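Long-range contacts in Melibiose/raffinose/stachyose-binding protein MelE (Bacillus subtilis subsp. subtilis str. 168, PDB 4R6H), which binds melibiose, raffinose and stachyose as the solute-binding component of the MelEDC-MsmX ABC transporter that imports them: residues 31-39 with 319-327; 114-122 with 346-354. All blocks are in the same frame, centred on the assembly; numbering follows the deposited sequence. Where two conformers were deposited one is given.

How the interactions relate
Along the chain the four segments alternate: 31-39, 114-122, 319-327 and 346-354, so the two interactions cross along the chain and each ties an early part of the sequence to a part more than 220 residues later. Their centres lie about 23 Å apart, with interaction 1 about 27 Å and interaction 2 about 17 Å from the chain centre. Helix 320-331 connects them: Phe326 packs on strand 33-38, and the adjacent Ile327 places CG2 3.7 Å from Trp114 NE1. Early and late sequence thus meet around this helix, and both contacts probably belong to the same lobe, as expected for a fold whose chain crosses between two lobes more than once.

Interaction 1: residues 31-39 with 319-327; sequences AKKTLTIYS and QLKEAKDFI
Strand 33-38 and helix 320-327 approach to 9.2 Å between their segment axes, with their N-to-C directions 59° apart, giving a helix laid obliquely on a beta strand in the alpha/beta lobe of a solute-binding protein. The strand pairs in parallel with strand 64-69, and the helix begins directly after Gln319, its N-cap residue.

A polar end and an apolar end divide the contact. At the polar end Lys33 and Gln319 run alongside each other in opposite senses, Lys33 CB passing 3.5 Å from Gln319 OE1. Bends at chi2, chi3 and chi4 turn the lysine chain so that NZ forms a salt bridge with Glu322 OE2 at 2.7 Å; the ammonium meets this oxygen from above the carboxylate plane, 85° out of it. Beyond CG the Gln319 side chain is extended and brings NE2 to Thr34 O at 2.6 Å, but the N-H...O angle of 128° makes this a weak bond although the distance is short. The amide also has a weak bond to Asp90, whose OD2 accepts from Thr36 N as well.

The apolar end is built by Leu35, Ile37 and Phe326. The two methyls of Leu35 divide the work: CD1 reaches the backbone of Ala323, whereas CD2 lies 3.9 Å from Phe326 CB. Leu91 of strand 91-92 touches Ile37, Ala323 and Phe326, and Phe57 meets the Phe326 ring edge-to-face. Ile37 contributes a CH-pi contact over one face of that ring, where its CD1 sits 3.5 Å above the plane, displaced toward the rim and closest to Phe326 CE1 at 3.6 Å.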
loop_
_atom_site.group_PDB
_atom_site.type_symbol
_atom_site.label_atom_id
_atom_site.label_comp_id
_atom_site.label_asym_id
_atom_site.label_seq_id
_atom_site.Cartn_x
_atom_site.Cartn_y
_atom_site.Cartn_z
ATOM N N ALA A 31 -5.824 -5.054 39.594
ATOM C CA ALA A 31 -4.469 -5.577 39.735
ATOM C C ALA A 31 -3.722 -5.598 38.404
ATOM O O ALA A 31 -2.559 -5.990 38.364
ATOM C CB ALA A 31 -4.460 -6.975 40.359
ATOM N N LYS A 32 -4.370 -5.137 37.343
ATOM C CA LYS A 32 -3.699 -5.043 36.031
ATOM C C LYS A 32 -3.637 -3.588 35.576
ATOM O O LYS A 32 -4.509 -2.788 35.909
ATOM C CB LYS A 32 -4.419 -5.889 34.965
ATOM C CG LYS A 32 -4.462 -7.372 35.259
ATOM C CD LYS A 32 -5.020 -8.159 34.090
ATOM C CE LYS A 32 -5.128 -9.640 34.434
ATOM N NZ LYS A 32 -5.756 -10.429 33.329
ATOM N N LYS A 33 -2.610 -3.260 34.805
ATOM C CA LYS A 33 -2.531 -1.968 34.118
ATOM C C LYS A 33 -2.921 -2.177 32.651
ATOM O O LYS A 33 -2.713 -3.256 32.103
ATOM C CB LYS A 33 -1.126 -1.409 34.238
ATOM C CG LYS A 33 -0.092 -2.204 33.466
ATOM C CD LYS A 33 1.193 -2.324 34.242
ATOM C CE LYS A 33 1.949 -1.013 34.233
ATOM N NZ LYS A 33 3.405 -1.278 34.178
ATOM N N THR A 34 -3.459 -1.136 32.039
ATOM C CA THR A 34 -3.963 -1.231 30.679
ATOM C C THR A 34 -2.883 -0.754 29.721
ATOM O O THR A 34 -2.343 0.322 29.907
ATOM C CB THR A 34 -5.196 -0.351 30.497
ATOM O OG1 THR A 34 -6.288 -0.919 31.248
ATOM C CG2 THR A 34 -5.592 -0.285 29.036
ATOM N N LEU A 35 -2.613 -1.537 28.679
ATOM C CA LEU A 35 -1.661 -1.143 27.611
ATOM C C LEU A 35 -2.547 -0.918 26.386
ATOM O O LEU A 35 -3.225 -1.843 25.924
ATOM C CB LEU A 35 -0.671 -2.275 27.367
ATOM C CG LEU A 35 0.311 -2.031 26.185
ATOM C CD1 LEU A 35 1.313 -0.962 26.535
ATOM C CD2 LEU A 35 1.035 -3.312 25.823
ATOM N N THR A 36 -2.619 0.340 25.928
ATOM C CA THR A 36 -3.528 0.683 24.859
ATOM C C THR A 36 -2.811 0.658 23.519
ATOM O O THR A 36 -1.723 1.228 23.371
ATOM C CB THR A 36 -4.159 2.062 25.064
ATOM O OG1 THR A 36 -3.132 3.037 25.263
ATOM C CG2 THR A 36 -5.099 2.055 26.290
ATOM N N ILE A 37 -3.435 -0.029 22.571
ATOM C CA ILE A 37 -2.846 -0.219 21.233
ATOM C C ILE A 37 -3.883 0.151 20.175
ATOM O O ILE A 37 -5.031 -0.345 20.205
ATOM C CB ILE A 37 -2.465 -1.681 20.990
ATOM C CG1 ILE A 37 -1.605 -2.197 22.134
ATOM C CG2 ILE A 37 -1.783 -1.853 19.612
ATOM C CD1 ILE A 37 -1.019 -3.577 21.934
ATOM N N TYR A 38 -3.509 1.046 19.256
ATOM C CA TYR A 38 -4.367 1.402 18.120
ATOM C C TYR A 38 -3.802 0.755 16.851
ATOM O O TYR A 38 -2.573 0.757 16.649
ATOM C CB TYR A 38 -4.386 2.917 17.887
ATOM C CG TYR A 38 -5.461 3.739 18.572
ATOM C CD1 TYR A 38 -5.939 3.414 19.827
ATOM C CD2 TYR A 38 -5.943 4.888 17.934
ATOM C CE1 TYR A 38 -6.929 4.202 20.437
ATOM C CE2 TYR A 38 -6.926 5.673 18.513
ATOM C CZ TYR A 38 -7.406 5.337 19.760
ATOM O OH TYR A 38 -8.376 6.153 20.310
ATOM N N SER A 39 -4.706 0.291 15.985
ATOM C CA SER A 39 -4.377 -0.422 14.772
ATOM C C SER A 39 -5.298 -0.028 13.618
ATOM O O SER A 39 -6.522 0.094 13.852
ATOM C CB SER A 39 -4.444 -1.937 15.011
ATOM O OG SER A 39 -4.248 -2.663 13.782
ATOM N N GLN A 319 3.730 4.000 30.108
ATOM C CA GLN A 319 3.915 2.571 29.990
ATOM C C GLN A 319 4.856 2.206 28.814
ATOM O O GLN A 319 4.734 1.123 28.234
ATOM C CB GLN A 319 2.537 1.924 29.857
ATOM C CG GLN A 319 1.991 1.505 31.219
ATOM C CD GLN A 319 0.483 1.508 31.306
ATOM O OE1 GLN A 319 -0.080 1.341 32.387
ATOM N NE2 GLN A 319 -0.181 1.703 30.177
ATOM N N LEU A 320 5.799 3.088 28.529
ATOM C CA LEU A 320 6.745 2.899 27.430
ATOM C C LEU A 320 7.466 1.563 27.550
ATOM O O LEU A 320 7.718 0.894 26.548
ATOM C CB LEU A 320 7.767 4.042 27.381
ATOM C CG LEU A 320 8.775 3.991 26.243
ATOM C CD1 LEU A 320 8.101 3.887 24.877
ATOM C CD2 LEU A 320 9.777 5.163 26.260
ATOM N N LYS A 321 7.845 1.186 28.767
ATOM C CA LYS A 321 8.601 -0.055 28.961
ATOM C C LYS A 321 7.765 -1.261 28.502
ATOM O O LYS A 321 8.277 -2.131 27.757
ATOM C CB LYS A 321 9.068 -0.166 30.442
ATOM C CG LYS A 321 8.555 -1.328 31.282
ATOM C CD LYS A 321 9.442 -2.553 31.147
ATOM C CE LYS A 321 8.944 -3.672 32.049
ATOM N NZ LYS A 321 9.494 -4.990 31.638
ATOM N N GLU A 322 6.498 -1.280 28.888
ATOM C CA GLU A 322 5.568 -2.337 28.532
ATOM C C GLU A 322 5.278 -2.325 27.021
ATOM O O GLU A 322 5.106 -3.383 26.406
ATOM C CB GLU A 322 4.233 -2.203 29.291
ATOM C CG GLU A 322 4.273 -2.487 30.806
ATOM C CD GLU A 322 5.056 -1.477 31.674
ATOM O OE1 GLU A 322 5.178 -0.252 31.381
ATOM O OE2 GLU A 322 5.545 -1.925 32.733
ATOM N N ALA A 323 5.178 -1.130 26.481
ATOM C CA ALA A 323 4.991 -0.933 25.025
ATOM C C ALA A 323 6.147 -1.593 24.266
ATOM O O ALA A 323 5.913 -2.305 23.255
ATOM C CB ALA A 323 4.913 0.527 24.695
ATOM N N LYS A 324 7.378 -1.321 24.691
ATOM C CA LYS A 324 8.550 -1.975 24.098
ATOM C C LYS A 324 8.559 -3.478 24.323
ATOM O O LYS A 324 8.925 -4.240 23.389
ATOM C CB LYS A 324 9.847 -1.347 24.593
ATOM C CG LYS A 324 10.052 0.051 24.068
ATOM C CD LYS A 324 11.393 0.620 24.523
ATOM C CE LYS A 324 11.601 2.008 23.979
ATOM N NZ LYS A 324 12.869 2.610 24.514
ATOM N N ASP A 325 8.143 -3.941 25.515
ATOM C CA ASP A 325 8.067 -5.376 25.770
ATOM C C ASP A 325 7.080 -6.019 24.766
ATOM O O ASP A 325 7.320 -7.128 24.262
ATOM C CB ASP A 325 7.564 -5.706 27.188
ATOM C CG ASP A 325 8.574 -5.420 28.288
ATOM O OD1 ASP A 325 9.783 -5.310 28.047
ATOM O OD2 ASP A 325 8.075 -5.300 29.434
ATOM N N PHE A 326 5.987 -5.304 24.460
ATOM C CA PHE A 326 4.986 -5.849 23.555
ATOM C C PHE A 326 5.566 -5.922 22.108
ATOM O O PHE A 326 5.337 -6.904 21.377
ATOM C CB PHE A 326 3.699 -5.001 23.589
ATOM C CG PHE A 326 2.561 -5.623 22.834
ATOM C CD1 PHE A 326 2.368 -5.378 21.484
ATOM C CD2 PHE A 326 1.707 -6.478 23.456
ATOM C CE1 PHE A 326 1.350 -5.984 20.809
ATOM C CE2 PHE A 326 0.679 -7.089 22.776
ATOM C CZ PHE A 326 0.505 -6.859 21.441
ATOM N N ILE A 327 6.264 -4.863 21.689
ATOM C CA ILE A 327 6.904 -4.873 20.374
ATOM C C ILE A 327 7.885 -6.066 20.290
ATOM O O ILE A 327 7.900 -6.813 19.295
ATOM C CB ILE A 327 7.605 -3.538 20.093
ATOM C CG1 ILE A 327 6.575 -2.426 19.858
ATOM C CG2 ILE A 327 8.528 -3.685 18.896
ATOM C CD1 ILE A 327 7.169 -1.036 19.760
#

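Interaction 2: residues 114-122 with 346-354; sequences WTQDLDPNL and PSGLTNVKA
Asp117 O accepts the backbone N-H of Thr350 at 2.7 Å, and Asp119 N donates a hydrogen bond to Gly348 O at 2.9 Å; these two bonds flank Leu118 and Leu349, which therefore form an antiparallel non-hydrogen-bonded pair, a single beta bridge between two loops of the solute-binding protein. Both bonds are nearly straight, with N-H...O angles of 158° and 162°. The first donor lies in the carbonyl plane of Asp117, while the second is slightly tilted from that of Gly348. Leu349 CA adds a CA-H...O contact to Asp117 O, so this one oxygen receives both a backbone N-H and a C-H.

Side chains border the bridge. Leu349 CD2 comes within 3.7 Å of Trp114 CE3, the two side chains crossing at about a right angle. Thr350 turns its methyl toward the other loop, with CG2 3.8 Å from Asp119 CA and close to the Pro120 ring. The next residue, Asn351, crosses Asp117 at about a right angle, with the amide and carboxylate planes modestly inclined; Asn351 ND2 comes near Asp117 OD2, but the poor donor geometry makes no hydrogen bond. Leu122 CD1 rests near the CA of Gly348.

Local turns probably help to position this first shell. A type I turn from Leu349 to Val352 carries Thr350 and Asn351, and an ST turn links Ser347 OG to Leu349 N. Gln140 NE2 bridges the two loops from outside, bonding to both Ser347 O and Asp119 OD2. Trp114 is packed in turn against Ile327 and Ala331 of helix 320-331 and meets Tyr136 edge-to-face. The other oxygen of Asp119 forms an Asx turn: OD1 accepts Asn121 N at 2.8 Å on its anti side, 26° out of the carboxylate plane.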
loop_
_atom_site.group_PDB
_atom_site.type_symbol
_atom_site.label_atom_id
_atom_site.label_comp_id
_atom_site.label_asym_id
_atom_site.label_seq_id
_atom_site.Cartn_x
_atom_site.Cartn_y
_atom_site.Cartn_z
ATOM N N TRP A 114 15.362 -6.421 17.795
ATOM C CA TRP A 114 14.804 -6.813 16.486
ATOM C C TRP A 114 15.349 -6.015 15.307
ATOM O O TRP A 114 15.326 -6.479 14.171
ATOM C CB TRP A 114 13.254 -6.736 16.488
ATOM C CG TRP A 114 12.701 -5.321 16.613
ATOM C CD1 TRP A 114 12.298 -4.702 17.756
ATOM C CD2 TRP A 114 12.556 -4.365 15.569
ATOM N NE1 TRP A 114 11.894 -3.439 17.487
ATOM C CE2 TRP A 114 12.029 -3.187 16.151
ATOM C CE3 TRP A 114 12.800 -4.372 14.177
ATOM C CZ2 TRP A 114 11.739 -2.055 15.403
ATOM C CZ3 TRP A 114 12.480 -3.266 13.438
ATOM C CH2 TRP A 114 11.970 -2.098 14.046
ATOM N N THR A 115 15.876 -4.810 15.572
ATOM C CA THR A 115 16.285 -3.932 14.500
ATOM C C THR A 115 17.405 -4.525 13.641
ATOM O O THR A 115 17.500 -4.175 12.493
ATOM C CB THR A 115 16.680 -2.529 15.026
ATOM O OG1 THR A 115 17.830 -2.634 15.883
ATOM C CG2 THR A 115 15.518 -1.896 15.785
ATOM N N GLN A 116 18.179 -5.457 14.205
ATOM C CA GLN A 116 19.217 -6.093 13.402
ATOM C C GLN A 116 18.632 -6.841 12.212
ATOM O O GLN A 116 19.331 -7.048 11.229
ATOM C CB GLN A 116 20.094 -7.033 14.230
ATOM C CG GLN A 116 19.425 -8.267 14.766
ATOM C CD GLN A 116 20.414 -9.218 15.438
ATOM O OE1 GLN A 116 21.600 -9.217 15.123
ATOM N NE2 GLN A 116 19.924 -10.030 16.365
ATOM N N ASP A 117 17.360 -7.225 12.289
ATOM C CA ASP A 117 16.737 -7.953 11.202
ATOM C C ASP A 117 15.718 -7.165 10.382
ATOM O O ASP A 117 14.966 -7.757 9.588
ATOM C CB ASP A 117 16.097 -9.224 11.743
ATOM C CG ASP A 117 17.124 -10.228 12.239
ATOM O OD1 ASP A 117 18.181 -10.396 11.586
ATOM O OD2 ASP A 117 16.860 -10.842 13.283
ATOM N N LEU A 118 15.714 -5.841 10.527
ATOM C CA LEU A 118 14.847 -5.014 9.708
ATOM C C LEU A 118 15.112 -5.249 8.210
ATOM O O LEU A 118 16.291 -5.225 7.775
ATOM C CB LEU A 118 15.037 -3.542 10.012
ATOM C CG LEU A 118 14.232 -2.537 9.168
ATOM C CD1 LEU A 118 12.715 -2.726 9.328
ATOM C CD2 LEU A 118 14.591 -1.084 9.434
ATOM N N ASP A 119 14.075 -5.507 7.411
ATOM C CA ASP A 119 14.257 -5.667 5.963
ATOM C C ASP A 119 14.924 -4.417 5.407
ATOM O O ASP A 119 14.409 -3.331 5.577
ATOM C CB ASP A 119 12.903 -5.963 5.280
ATOM C CG ASP A 119 13.035 -6.330 3.786
ATOM O OD1 ASP A 119 13.878 -5.738 3.090
ATOM O OD2 ASP A 119 12.268 -7.210 3.341
ATOM N N PRO A 120 16.094 -4.561 4.751
ATOM C CA PRO A 120 16.710 -3.325 4.238
ATOM C C PRO A 120 15.879 -2.517 3.219
ATOM O O PRO A 120 16.151 -1.359 3.034
ATOM C CB PRO A 120 18.025 -3.808 3.582
ATOM C CG PRO A 120 17.909 -5.281 3.452
ATOM C CD PRO A 120 16.821 -5.782 4.361
ATOM N N ASN A 121 14.883 -3.128 2.587
ATOM C CA ASN A 121 13.956 -2.370 1.747
ATOM C C ASN A 121 13.115 -1.354 2.523
ATOM O O ASN A 121 12.540 -0.433 1.928
ATOM C CB ASN A 121 13.040 -3.312 0.980
ATOM C CG ASN A 121 13.699 -3.895 -0.246
ATOM O OD1 ASN A 121 14.580 -3.273 -0.870
ATOM N ND2 ASN A 121 13.287 -5.076 -0.593
ATOM N N LEU A 122 13.115 -1.473 3.850
ATOM C CA LEU A 122 12.398 -0.585 4.733
ATOM C C LEU A 122 13.286 0.466 5.417
ATOM O O LEU A 122 12.756 1.305 6.143
ATOM C CB LEU A 122 11.646 -1.411 5.799
ATOM C CG LEU A 122 10.548 -2.356 5.298
ATOM C CD1 LEU A 122 9.880 -3.128 6.416
ATOM C CD2 LEU A 122 9.533 -1.530 4.508
ATOM N N PRO A 346 4.377 -10.096 3.537
ATOM C CA PRO A 346 5.615 -10.477 4.218
ATOM C C PRO A 346 5.804 -9.754 5.541
ATOM O O PRO A 346 5.325 -8.630 5.724
ATOM C CB PRO A 346 6.719 -10.014 3.259
ATOM C CG PRO A 346 6.041 -9.808 1.965
ATOM C CD PRO A 346 4.618 -9.450 2.239
ATOM N N SER A 347 6.531 -10.393 6.436
ATOM C CA SER A 347 7.000 -9.726 7.662
ATOM C C SER A 347 7.970 -8.640 7.322
ATOM O O SER A 347 8.571 -8.628 6.274
ATOM C CB SER A 347 7.667 -10.760 8.568
ATOM O OG SER A 347 8.474 -10.185 9.582
ATOM N N GLY A 348 8.131 -7.705 8.260
ATOM C CA GLY A 348 9.145 -6.673 8.151
ATOM C C GLY A 348 10.552 -7.111 8.517
ATOM O O GLY A 348 11.456 -6.303 8.350
ATOM N N LEU A 349 10.742 -8.376 8.926
ATOM C CA LEU A 349 12.020 -8.897 9.422
ATOM C C LEU A 349 12.565 -9.942 8.490
ATOM O O LEU A 349 11.810 -10.761 7.964
ATOM C CB LEU A 349 11.866 -9.495 10.803
ATOM C CG LEU A 349 11.239 -8.599 11.867
ATOM C CD1 LEU A 349 10.956 -9.401 13.118
ATOM C CD2 LEU A 349 12.105 -7.382 12.140
ATOM N N THR A 350 13.884 -9.937 8.315
ATOM C CA THR A 350 14.528 -10.841 7.361
ATOM C C THR A 350 14.601 -12.269 7.891
ATOM O O THR A 350 14.785 -13.207 7.095
ATOM C CB THR A 350 15.951 -10.355 7.064
ATOM O OG1 THR A 350 16.686 -10.291 8.293
ATOM C CG2 THR A 350 15.920 -9.027 6.398
ATOM N N ASN A 351 14.466 -12.470 9.196
ATOM C CA ASN A 351 14.601 -13.800 9.803
ATOM C C ASN A 351 13.253 -14.513 9.875
ATOM O O ASN A 351 13.129 -15.505 10.574
ATOM C CB ASN A 351 15.218 -13.722 11.216
ATOM C CG ASN A 351 14.384 -12.893 12.201
ATOM O OD1 ASN A 351 13.809 -11.882 11.815
ATOM N ND2 ASN A 351 14.361 -13.279 13.471
ATOM N N VAL A 352 12.250 -13.957 9.193
ATOM C CA VAL A 352 10.891 -14.484 9.241
ATOM C C VAL A 352 10.405 -14.690 7.835
ATOM O O VAL A 352 10.370 -13.761 7.021
ATOM C CB VAL A 352 9.926 -13.493 9.904
ATOM C CG1 VAL A 352 8.514 -14.067 9.924
ATOM C CG2 VAL A 352 10.418 -13.148 11.293
ATOM N N LYS A 353 10.023 -15.912 7.511
ATOM C CA LYS A 353 9.571 -16.178 6.177
ATOM C C LYS A 353 8.125 -16.639 6.244
ATOM O O LYS A 353 7.809 -17.823 6.348
ATOM C CB LYS A 353 10.479 -17.191 5.462
ATOM C CG LYS A 353 11.850 -16.618 5.082
ATOM C CD LYS A 353 11.699 -15.681 3.885
ATOM C CE LYS A 353 13.027 -15.275 3.266
ATOM N NZ LYS A 353 12.803 -14.309 2.149
ATOM N N ALA A 354 7.220 -15.669 6.167
ATOM C CA ALA A 354 5.788 -15.907 6.217
ATOM C C ALA A 354 5.360 -16.695 4.979
ATOM O O ALA A 354 5.751 -16.347 3.869
ATOM C CB ALA A 354 5.006 -14.608 6.258
#